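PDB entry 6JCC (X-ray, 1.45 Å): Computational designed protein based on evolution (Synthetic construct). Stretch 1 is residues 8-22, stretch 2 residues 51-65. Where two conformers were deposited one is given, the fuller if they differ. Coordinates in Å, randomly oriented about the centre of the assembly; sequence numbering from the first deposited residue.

Stretch 1 (8-22) QREFLLEILAEIIAN
Stretch 2 (51-65) TPEEQAKKLIDFILK

Two helices of one chain pack through apolar side chains, with no hydrogen bond between them. Residues 8-22 are helical throughout, in a helix that begins earlier in the chain, with phi/psi near -60/-45, psi rising to -31 at Ala21 and Asn22 at -98/-29; the second helix starts at Pro52 and runs through the following three turns. The axes approach to 8.0 Å, and their N-to-C directions make an angle of 120° (signed crossing angle 120°), so the helices run obliquely, more against each other than along. The register is set where Ala17 meets Pro52, their CA atoms 4.6 Å apart; from there the later residues of stretch 2 meet earlier residues of stretch 1, Leu64 reaching Leu12, with Arg9 beyond it against Lys57. The contact buries 730 Å², both sides summed.

Thr51 (phi/psi -79/160, chi1 p) is the N-cap of the second helix. Its OG1 accepts a weak capping bond from Glu54 N at 3.5 Å, and Glu54 OE1 (chi1 m, chi2 t) returns to take Thr51 N at a very short 2.5 Å and Thr51 OG1 at 3.0 Å.

Two knobs fill two neighbouring hollows. Leu16 (m, t), pointing toward the partner, sits among Ala56, Leu59, Ile60 and Ile63: its CD2 lies 3.9 Å from Ile63 CG1 and 4.3 Å from Leu59 CD2, while its CD1 is 4.1 Å from Ile60 CB. One turn on, Ile20 (m, t) enters the hollow of Pro52, Gln55, Ala56 and Leu59. Its CG2 rests 3.8 Å from Pro52 CB and 3.2 Å from Gln55 OE1, and its CD1 reaches 4.1 Å from Leu59 CD2. Ala56 and Leu59 (t, p) border both hollows; Gln55 is m, t with chi3 53°.

The small side chain of Ala56 lets the backbones draw close: its CB is 3.5 Å from Leu13 O, 3.8 Å from Ala17 N and 3.8 Å from Leu16 CB. Ala17 is equally small, and Pro52 lies close over it, Pro52 CB standing 3.3 Å from Ala17 O and 4.0 Å from Ala17 CB. The proline ring, C-gamma exo, also brings CG to 4.3 Å from Ala21 CB.

Farther back along the first helix, longer side chains fill the gap. Ile60 (t, t) points toward stretch 1, and its CD1 touches both Leu12 CD2 at 3.8 Å and Leu13 CD2 at 3.9 Å. Leu12 (t, p) also brings CD2 to 4.3 Å from Leu64 CD2. Leu13 (m, t) leaves its backbone sideways, but its end turns inward, CD2 lying 3.9 Å from Lys57 CA.

At the margin, Lys57 (t, p, p, p) curls so that its CE packs 4.0 Å from Leu13 CD1. Arg9, extended through t, t, t with chi4 84°, places NH2 4.1 Å from Lys57 CE, oblique to the guanidinium, and 4.4 Å from Lys57 NZ; with like charges this near, the contact there is one of shape rather than of charge pairing.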

ATOM      1  N   GLN A   8      -4.311  -3.536  14.258  1.00 12.87           N
ATOM      2  CA  GLN A   8      -4.024  -3.892  12.860  0.70 12.44           C
ATOM      3  C   GLN A   8      -4.100  -2.686  11.909  1.00 11.72           C
ATOM      4  O   GLN A   8      -3.243  -2.504  11.036  1.00 11.62           O
ATOM      5  CB  GLN A   8      -4.991  -4.984  12.423  0.70 13.31           C
ATOM      6  CG  GLN A   8      -4.855  -5.435  10.985  0.70 13.85           C
ATOM      7  CD  GLN A   8      -5.687  -6.666  10.692  0.70 14.40           C
ATOM      8  OE1 GLN A   8      -6.544  -7.061  11.489  0.70 15.29           O
ATOM      9  NE2 GLN A   8      -5.433  -7.286   9.550  0.70 14.67           N
ATOM     10  N   ARG A   9      -5.130  -1.868  12.083  1.00 11.10           N
ATOM     11  CA  ARG A   9      -5.282  -0.627  11.316  1.00 10.68           C
ATOM     12  C   ARG A   9      -4.079   0.285  11.523  1.00 11.06           C
ATOM     13  O   ARG A   9      -3.497   0.783  10.561  1.00 11.03           O
ATOM     14  CB  ARG A   9      -6.547   0.103  11.763  1.00 10.42           C
ATOM     15  CG  ARG A   9      -6.844   1.419  11.050  1.00 10.53           C
ATOM     16  CD  ARG A   9      -7.824   2.231  11.875  1.00 11.04           C
ATOM     17  NE  ARG A   9      -8.182   3.511  11.265  1.00 11.39           N
ATOM     18  CZ  ARG A   9      -9.121   3.696  10.334  1.00 11.83           C
ATOM     19  NH1 ARG A   9      -9.833   2.677   9.846  1.00 12.89           N
ATOM     20  NH2 ARG A   9      -9.346   4.926   9.875  1.00 12.19           N
ATOM     21  N   GLU A  10      -3.723   0.495  12.790  1.00 11.77           N
ATOM     22  CA  GLU A  10      -2.581   1.328  13.162  1.00 12.48           C
ATOM     23  C   GLU A  10      -1.283   0.825  12.526  1.00 12.55           C
ATOM     24  O   GLU A  10      -0.516   1.611  11.974  1.00 12.59           O
ATOM     25  CB  GLU A  10      -2.444   1.393  14.688  1.00 13.22           C
ATOM     26  N   PHE A  11      -1.061  -0.483  12.586  1.00 13.33           N
ATOM     27  CA  PHE A  11       0.124  -1.088  11.977  1.00 14.79           C
ATOM     28  C   PHE A  11       0.151  -0.975  10.470  1.00 12.96           C
ATOM     29  O   PHE A  11       1.190  -0.672   9.898  1.00 12.77           O
ATOM     30  CB  PHE A  11       0.252  -2.555  12.360  1.00 18.12           C
ATOM     31  CG  PHE A  11       1.051  -2.770  13.592  1.00 21.87           C
ATOM     32  CD1 PHE A  11       2.395  -2.459  13.602  1.00 24.79           C
ATOM     33  CD2 PHE A  11       0.467  -3.266  14.741  1.00 24.56           C
ATOM     34  CE1 PHE A  11       3.153  -2.646  14.738  1.00 27.97           C
ATOM     35  CE2 PHE A  11       1.217  -3.461  15.886  1.00 27.23           C
ATOM     36  CZ  PHE A  11       2.562  -3.147  15.885  1.00 28.88           C
ATOM     37  N   LEU A  12      -0.985  -1.235   9.830  1.00 11.49           N
ATOM     38  CA  LEU A  12      -1.084  -1.116   8.378  1.00 10.86           C
ATOM     39  C   LEU A  12      -0.772   0.311   7.937  1.00 10.40           C
ATOM     40  O   LEU A  12      -0.014   0.518   6.994  1.00 10.14           O
ATOM     41  CB  LEU A  12      -2.468  -1.545   7.882  1.00 10.99           C
ATOM     42  CG  LEU A  12      -2.723  -1.466   6.371  1.00 11.27           C
ATOM     43  CD1 LEU A  12      -1.676  -2.222   5.564  1.00 11.30           C
ATOM     44  CD2 LEU A  12      -4.115  -1.991   6.054  1.00 11.61           C
ATOM     45  N   LEU A  13      -1.332   1.288   8.643  1.00 10.01           N
ATOM     46  CA  LEU A  13      -1.029   2.694   8.376  1.00  9.83           C
ATOM     47  C   LEU A  13       0.452   3.022   8.580  1.00 10.60           C
ATOM     48  O   LEU A  13       1.037   3.733   7.771  1.00 10.79           O
ATOM     49  CB  LEU A  13      -1.894   3.608   9.246  1.00  9.74           C
ATOM     50  CG  LEU A  13      -3.365   3.698   8.849  1.00  9.82           C
ATOM     51  CD1 LEU A  13      -4.146   4.398   9.944  1.00  9.91           C
ATOM     52  CD2 LEU A  13      -3.539   4.422   7.523  1.00  9.72           C
ATOM     53  N   GLU A  14       1.047   2.494   9.645  1.00 11.90           N
ATOM     54  CA  GLU A  14       2.469   2.699   9.930  1.00 13.54           C
ATOM     55  C   GLU A  14       3.364   2.099   8.846  1.00 13.03           C
ATOM     56  O   GLU A  14       4.348   2.712   8.448  1.00 12.89           O
ATOM     57  CB  GLU A  14       2.832   2.095  11.291  1.00 15.14           C
ATOM     58  N   ILE A  15       3.012   0.906   8.375  1.00 12.16           N
ATOM     59  CA  ILE A  15       3.778   0.224   7.328  1.00 12.20           C
ATOM     60  C   ILE A  15       3.677   0.964   6.001  1.00 10.97           C
ATOM     61  O   ILE A  15       4.678   1.128   5.316  1.00 11.23           O
ATOM     62  CB  ILE A  15       3.341  -1.245   7.169  1.00 13.91           C
ATOM     63  CG1 ILE A  15       3.703  -2.012   8.439  1.00 15.76           C
ATOM     64  CG2 ILE A  15       4.030  -1.911   5.983  1.00 14.00           C
ATOM     65  CD1 ILE A  15       2.781  -3.158   8.729  1.00 17.73           C
ATOM     66  N   LEU A  16       2.476   1.408   5.646  1.00 10.11           N
ATOM     67  CA  LEU A  16       2.288   2.203   4.431  1.00  9.70           C
ATOM     68  C   LEU A  16       3.094   3.501   4.485  1.00  9.73           C
ATOM     69  O   LEU A  16       3.746   3.860   3.511  1.00 10.19           O
ATOM     70  CB  LEU A  16       0.806   2.504   4.188  1.00  9.91           C
ATOM     71  CG  LEU A  16      -0.079   1.310   3.810  1.00 10.06           C
ATOM     72  CD1 LEU A  16      -1.547   1.700   3.861  1.00 10.65           C
ATOM     73  CD2 LEU A  16       0.272   0.745   2.442  1.00  9.95           C
ATOM     74  N   ALA A  17       3.076   4.178   5.633  1.00  9.81           N
ATOM     75  CA  ALA A  17       3.886   5.388   5.831  1.00 10.01           C
ATOM     76  C   ALA A  17       5.389   5.114   5.717  1.00 10.85           C
ATOM     77  O   ALA A  17       6.120   5.903   5.121  1.00 11.25           O
ATOM     78  CB  ALA A  17       3.567   6.032   7.174  1.00  9.88           C
ATOM     79  N   GLU A  18       5.837   3.997   6.282  1.00 11.77           N
ATOM     80  CA  GLU A  18       7.243   3.599   6.210  1.00 13.48           C
ATOM     81  C   GLU A  18       7.675   3.275   4.779  1.00 12.73           C
ATOM     82  O   GLU A  18       8.767   3.657   4.363  1.00 12.55           O
ATOM     83  CB  GLU A  18       7.518   2.420   7.147  1.00 16.17           C
ATOM     84  CG  GLU A  18       8.980   2.000   7.217  1.00 19.80           C
ATOM     85  CD  GLU A  18       9.261   0.977   8.306  1.00 22.36           C
ATOM     86  OE1 GLU A  18       8.310   0.498   8.958  1.00 22.88           O
ATOM     87  OE2 GLU A  18      10.446   0.639   8.495  1.00 24.89           O
ATOM     88  N   ILE A  19       6.822   2.572   4.036  1.00 11.87           N
ATOM     89  CA  ILE A  19       7.071   2.309   2.611  1.00 11.48           C
ATOM     90  C   ILE A  19       7.231   3.635   1.867  1.00 11.83           C
ATOM     91  O   ILE A  19       8.215   3.833   1.154  1.00 12.08           O
ATOM     92  CB  ILE A  19       5.939   1.464   1.969  1.00 11.28           C
ATOM     93  CG1 ILE A  19       5.983   0.027   2.497  1.00 11.42           C
ATOM     94  CG2 ILE A  19       6.059   1.433   0.445  1.00 11.41           C
ATOM     95  CD1 ILE A  19       4.679  -0.725   2.335  1.00 11.48           C
ATOM     96  N   ILE A  20       6.263   4.530   2.059  1.00 12.19           N
ATOM     97  CA  ILE A  20       6.250   5.855   1.418  1.00 13.03           C
ATOM     98  C   ILE A  20       7.513   6.668   1.739  1.00 13.45           C
ATOM     99  O   ILE A  20       8.048   7.348   0.865  1.00 14.01           O
ATOM    100  CB  ILE A  20       4.969   6.638   1.807  1.00 13.99           C
ATOM    101  CG1 ILE A  20       3.743   6.001   1.136  1.00 14.71           C
ATOM    102  CG2 ILE A  20       5.055   8.111   1.410  1.00 14.66           C
ATOM    103  CD1 ILE A  20       2.427   6.339   1.802  1.00 15.39           C
ATOM    104  N   ALA A  21       7.985   6.586   2.982  1.00 13.63           N
ATOM    105  CA  ALA A  21       9.214   7.279   3.392  1.00 14.48           C
ATOM    106  C   ALA A  21      10.455   6.827   2.612  1.00 15.51           C
ATOM    107  O   ALA A  21      11.369   7.621   2.389  1.00 16.21           O
ATOM    108  CB  ALA A  21       9.448   7.101   4.885  1.00 14.87           C
ATOM    109  N   ASN A  22      10.466   5.561   2.204  1.00 15.48           N
ATOM    110  CA  ASN A  22      11.600   4.963   1.506  1.00 16.14           C
ATOM    111  C   ASN A  22      11.490   4.891  -0.010  1.00 13.89           C
ATOM    112  O   ASN A  22      12.502   4.916  -0.696  1.00 12.89           O
ATOM    113  CB  ASN A  22      11.813   3.538   2.016  1.00 18.42           C
ATOM    114  CG  ASN A  22      12.311   3.497   3.448  1.00 21.01           C
ATOM    115  OD1 ASN A  22      13.417   3.941   3.738  1.00 21.91           O
ATOM    116  ND2 ASN A  22      11.504   2.956   4.345  1.00 22.89           N
ATOM    117  N   THR A  51       2.842  14.518   4.524  1.00 22.75           N
ATOM    118  CA  THR A  51       3.775  13.659   5.207  1.00 24.89           C
ATOM    119  C   THR A  51       3.392  12.225   4.848  1.00 22.30           C
ATOM    120  O   THR A  51       2.257  11.991   4.435  1.00 21.13           O
ATOM    121  CB  THR A  51       3.689  13.855   6.735  1.00 27.85           C
ATOM    122  OG1 THR A  51       2.443  13.362   7.230  1.00 27.19           O
ATOM    123  CG2 THR A  51       3.828  15.331   7.122  1.00 29.09           C
ATOM    124  N   PRO A  52       4.316  11.263   5.007  1.00 21.25           N
ATOM    125  CA  PRO A  52       3.951   9.868   4.721  1.00 20.76           C
ATOM    126  C   PRO A  52       2.715   9.346   5.478  1.00 20.52           C
ATOM    127  O   PRO A  52       1.989   8.507   4.948  1.00 18.65           O
ATOM    128  CB  PRO A  52       5.204   9.087   5.125  1.00 21.01           C
ATOM    129  CG  PRO A  52       6.318  10.064   4.990  1.00 21.34           C
ATOM    130  CD  PRO A  52       5.738  11.391   5.378  1.00 21.60           C
ATOM    131  N   GLU A  53       2.473   9.856   6.684  1.00 22.11           N
ATOM    132  CA  GLU A  53       1.312   9.455   7.481  1.00 23.87           C
ATOM    133  C   GLU A  53      -0.013   9.882   6.864  1.00 21.90           C
ATOM    134  O   GLU A  53      -0.974   9.120   6.861  1.00 21.01           O
ATOM    135  CB  GLU A  53       1.407  10.005   8.904  1.00 28.41           C
ATOM    136  CG  GLU A  53       2.479   9.334   9.748  1.00 33.56           C
ATOM    137  CD  GLU A  53       3.873   9.923   9.587  1.00 36.20           C
ATOM    138  OE1 GLU A  53       4.801   9.381  10.224  1.00 38.81           O
ATOM    139  OE2 GLU A  53       4.062  10.906   8.835  1.00 34.55           O
ATOM    140  N   GLU A  54      -0.052  11.092   6.322  1.00 21.33           N
ATOM    141  CA  GLU A  54      -1.281  11.626   5.736  1.00 21.82           C
ATOM    142  C   GLU A  54      -1.536  10.924   4.408  1.00 17.63           C
ATOM    143  O   GLU A  54      -2.674  10.645   4.055  1.00 16.47           O
ATOM    144  CB  GLU A  54      -1.211  13.136   5.504  1.00 25.90           C
ATOM    145  CG  GLU A  54      -0.502  13.956   6.572  1.00 29.93           C
ATOM    146  CD  GLU A  54      -0.133  15.341   6.084  1.00 32.69           C
ATOM    147  OE1 GLU A  54       1.055  15.581   5.829  1.00 33.11           O
ATOM    148  OE2 GLU A  54      -1.036  16.179   5.932  1.00 34.21           O
ATOM    149  N   GLN A  55      -0.456  10.653   3.683  1.00 15.10           N
ATOM    150  CA  GLN A  55      -0.520   9.870   2.448  1.00 14.07           C
ATOM    151  C   GLN A  55      -1.075   8.471   2.708  1.00 12.67           C
ATOM    152  O   GLN A  55      -1.917   7.988   1.952  1.00 12.36           O
ATOM    153  CB  GLN A  55       0.863   9.738   1.810  1.00 15.14           C
ATOM    154  CG  GLN A  55       1.464  11.032   1.297  1.00 16.38           C
ATOM    155  CD  GLN A  55       2.830  10.819   0.684  1.00 17.74           C
ATOM    156  OE1 GLN A  55       2.993   9.972  -0.190  1.00 17.89           O
ATOM    157  NE2 GLN A  55       3.825  11.575   1.143  1.00 19.00           N
ATOM    158  N   ALA A  56      -0.592   7.833   3.775  1.00 11.68           N
ATOM    159  CA  ALA A  56      -1.051   6.495   4.166  1.00 11.01           C
ATOM    160  C   ALA A  56      -2.552   6.443   4.444  1.00 11.19           C
ATOM    161  O   ALA A  56      -3.217   5.477   4.075  1.00 11.19           O
ATOM    162  CB  ALA A  56      -0.278   5.993   5.377  1.00 10.79           C
ATOM    163  N   LYS A  57      -3.073   7.485   5.086  1.00 12.01           N
ATOM    164  CA  LYS A  57      -4.498   7.571   5.398  1.00 13.74           C
ATOM    165  C   LYS A  57      -5.375   7.651   4.141  1.00 13.12           C
ATOM    166  O   LYS A  57      -6.490   7.148   4.137  1.00 13.91           O
ATOM    167  CB  LYS A  57      -4.779   8.760   6.325  1.00 15.73           C
ATOM    168  CG  LYS A  57      -6.247   8.971   6.691  1.00 18.48           C
ATOM    169  CD  LYS A  57      -6.909   7.759   7.344  1.00 21.27           C
ATOM    170  CE  LYS A  57      -6.360   7.436   8.728  1.00 24.20           C
ATOM    171  NZ  LYS A  57      -6.745   8.451   9.743  1.00 25.76           N
ATOM    172  N   LYS A  58      -4.875   8.292   3.093  1.00 12.97           N
ATOM    173  CA  LYS A  58      -5.581   8.345   1.813  1.00 13.57           C
ATOM    174  C   LYS A  58      -5.344   7.044   1.039  1.00 11.36           C
ATOM    175  O   LYS A  58      -6.268   6.491   0.450  1.00 11.06           O
ATOM    176  CB  LYS A  58      -5.118   9.545   0.980  1.00 17.04           C
ATOM    177  CG  LYS A  58      -5.238  10.902   1.667  1.00 21.75           C
ATOM    178  CD  LYS A  58      -6.674  11.391   1.757  1.00 28.04           C
ATOM    179  CE  LYS A  58      -6.751  12.734   2.474  1.00 34.01           C
ATOM    180  NZ  LYS A  58      -7.921  13.548   2.045  1.00 38.21           N
ATOM    181  N   LEU A  59      -4.108   6.550   1.060  1.00 10.08           N
ATOM    182  CA  LEU A  59      -3.735   5.358   0.292  1.00  9.91           C
ATOM    183  C   LEU A  59      -4.439   4.085   0.764  1.00  9.07           C
ATOM    184  O   LEU A  59      -4.763   3.226  -0.052  1.00  8.62           O
ATOM    185  CB  LEU A  59      -2.215   5.152   0.325  1.00 11.39           C
ATOM    186  CG  LEU A  59      -1.622   4.046  -0.559  1.00 12.94           C
ATOM    187  CD1 LEU A  59      -1.978   4.239  -2.026  1.00 13.97           C
ATOM    188  CD2 LEU A  59      -0.114   3.993  -0.386  1.00 14.01           C
ATOM    189  N   ILE A  60      -4.687   3.973   2.069  1.00  8.76           N
ATOM    190  CA  ILE A  60      -5.313   2.768   2.638  1.00  8.78           C
ATOM    191  C   ILE A  60      -6.637   2.394   1.948  1.00  8.18           C
ATOM    192  O   ILE A  60      -6.940   1.213   1.800  1.00  8.51           O
ATOM    193  CB  ILE A  60      -5.494   2.876   4.179  1.00  9.20           C
ATOM    194  CG1 ILE A  60      -5.813   1.502   4.785  1.00  9.93           C
ATOM    195  CG2 ILE A  60      -6.557   3.905   4.550  1.00  9.27           C
ATOM    196  CD1 ILE A  60      -5.773   1.470   6.299  1.00 10.65           C
ATOM    197  N   ASP A  61      -7.412   3.394   1.526  1.00  7.98           N
ATOM    198  CA  ASP A  61      -8.681   3.152   0.819  1.00  7.70           C
ATOM    199  C   ASP A  61      -8.487   2.316  -0.438  1.00  7.52           C
ATOM    200  O   ASP A  61      -9.290   1.437  -0.737  1.00  8.34           O
ATOM    201  CB  ASP A  61      -9.360   4.471   0.432  1.00  8.15           C
ATOM    202  CG  ASP A  61      -9.930   5.210   1.621  1.00  8.78           C
ATOM    203  OD1 ASP A  61     -10.136   4.592   2.684  1.00  8.71           O
ATOM    204  OD2 ASP A  61     -10.199   6.418   1.483  1.00  8.95           O
ATOM    205  N   PHE A  62      -7.412   2.594  -1.164  1.00  7.17           N
ATOM    206  CA  PHE A  62      -7.108   1.870  -2.395  1.00  7.22           C
ATOM    207  C   PHE A  62      -6.479   0.512  -2.107  1.00  7.44           C
ATOM    208  O   PHE A  62      -6.785  -0.469  -2.789  1.00  7.83           O
ATOM    209  CB  PHE A  62      -6.231   2.735  -3.295  1.00  7.79           C
ATOM    210  CG  PHE A  62      -6.887   4.030  -3.667  1.00  8.94           C
ATOM    211  CD1 PHE A  62      -7.870   4.058  -4.647  1.00  9.94           C
ATOM    212  CD2 PHE A  62      -6.564   5.210  -3.004  1.00  9.86           C
ATOM    213  CE1 PHE A  62      -8.502   5.245  -4.986  1.00 10.97           C
ATOM    214  CE2 PHE A  62      -7.193   6.402  -3.340  1.00 11.12           C
ATOM    215  CZ  PHE A  62      -8.164   6.419  -4.330  1.00 11.54           C
ATOM    216  N   ILE A  63      -5.638   0.451  -1.076  1.00  7.70           N
ATOM    217  CA  ILE A  63      -5.037  -0.810  -0.625  1.00  8.21           C
ATOM    218  C   ILE A  63      -6.118  -1.836  -0.265  1.00  8.18           C
ATOM    219  O   ILE A  63      -6.002  -3.009  -0.617  1.00  8.39           O
ATOM    220  CB  ILE A  63      -4.079  -0.584   0.578  1.00  8.93           C
ATOM    221  CG1 ILE A  63      -2.882   0.307   0.190  1.00  8.84           C
ATOM    222  CG2 ILE A  63      -3.582  -1.898   1.166  1.00  9.85           C
ATOM    223  CD1 ILE A  63      -1.983  -0.223  -0.910  1.00  8.75           C
ATOM    224  N   LEU A  64      -7.175  -1.392   0.411  1.00  8.39           N
ATOM    225  CA  LEU A  64      -8.249  -2.304   0.816  1.00  8.94           C
ATOM    226  C   LEU A  64      -9.166  -2.758  -0.329  1.00  9.39           C
ATOM    227  O   LEU A  64      -9.942  -3.695  -0.146  1.00 10.19           O
ATOM    228  CB  LEU A  64      -9.061  -1.707   1.973  1.00 10.09           C
ATOM    229  CG  LEU A  64      -8.269  -1.518   3.274  1.00 11.82           C
ATOM    230  CD1 LEU A  64      -9.133  -0.802   4.300  1.00 13.16           C
ATOM    231  CD2 LEU A  64      -7.748  -2.830   3.846  1.00 12.70           C
ATOM    232  N   LYS A  65      -9.065  -2.119  -1.499  1.00  9.04           N
ATOM    233  CA  LYS A  65      -9.780  -2.554  -2.704  1.00  9.86           C
ATOM    234  C   LYS A  65      -8.973  -3.504  -3.598  1.00  8.95           C
ATOM    235  O   LYS A  65      -9.478  -3.942  -4.634  1.00  9.30           O
ATOM    236  CB  LYS A  65     -10.237  -1.334  -3.515  1.00 12.20           C
ATOM    237  CG  LYS A  65     -11.239  -0.466  -2.771  1.00 15.52           C
ATOM    238  CD  LYS A  65     -12.002   0.476  -3.689  1.00 20.45           C
ATOM    239  CE  LYS A  65     -11.110   1.552  -4.281  1.00 25.77           C
ATOM    240  NZ  LYS A  65     -11.920   2.620  -4.931  1.00 30.94           N
TER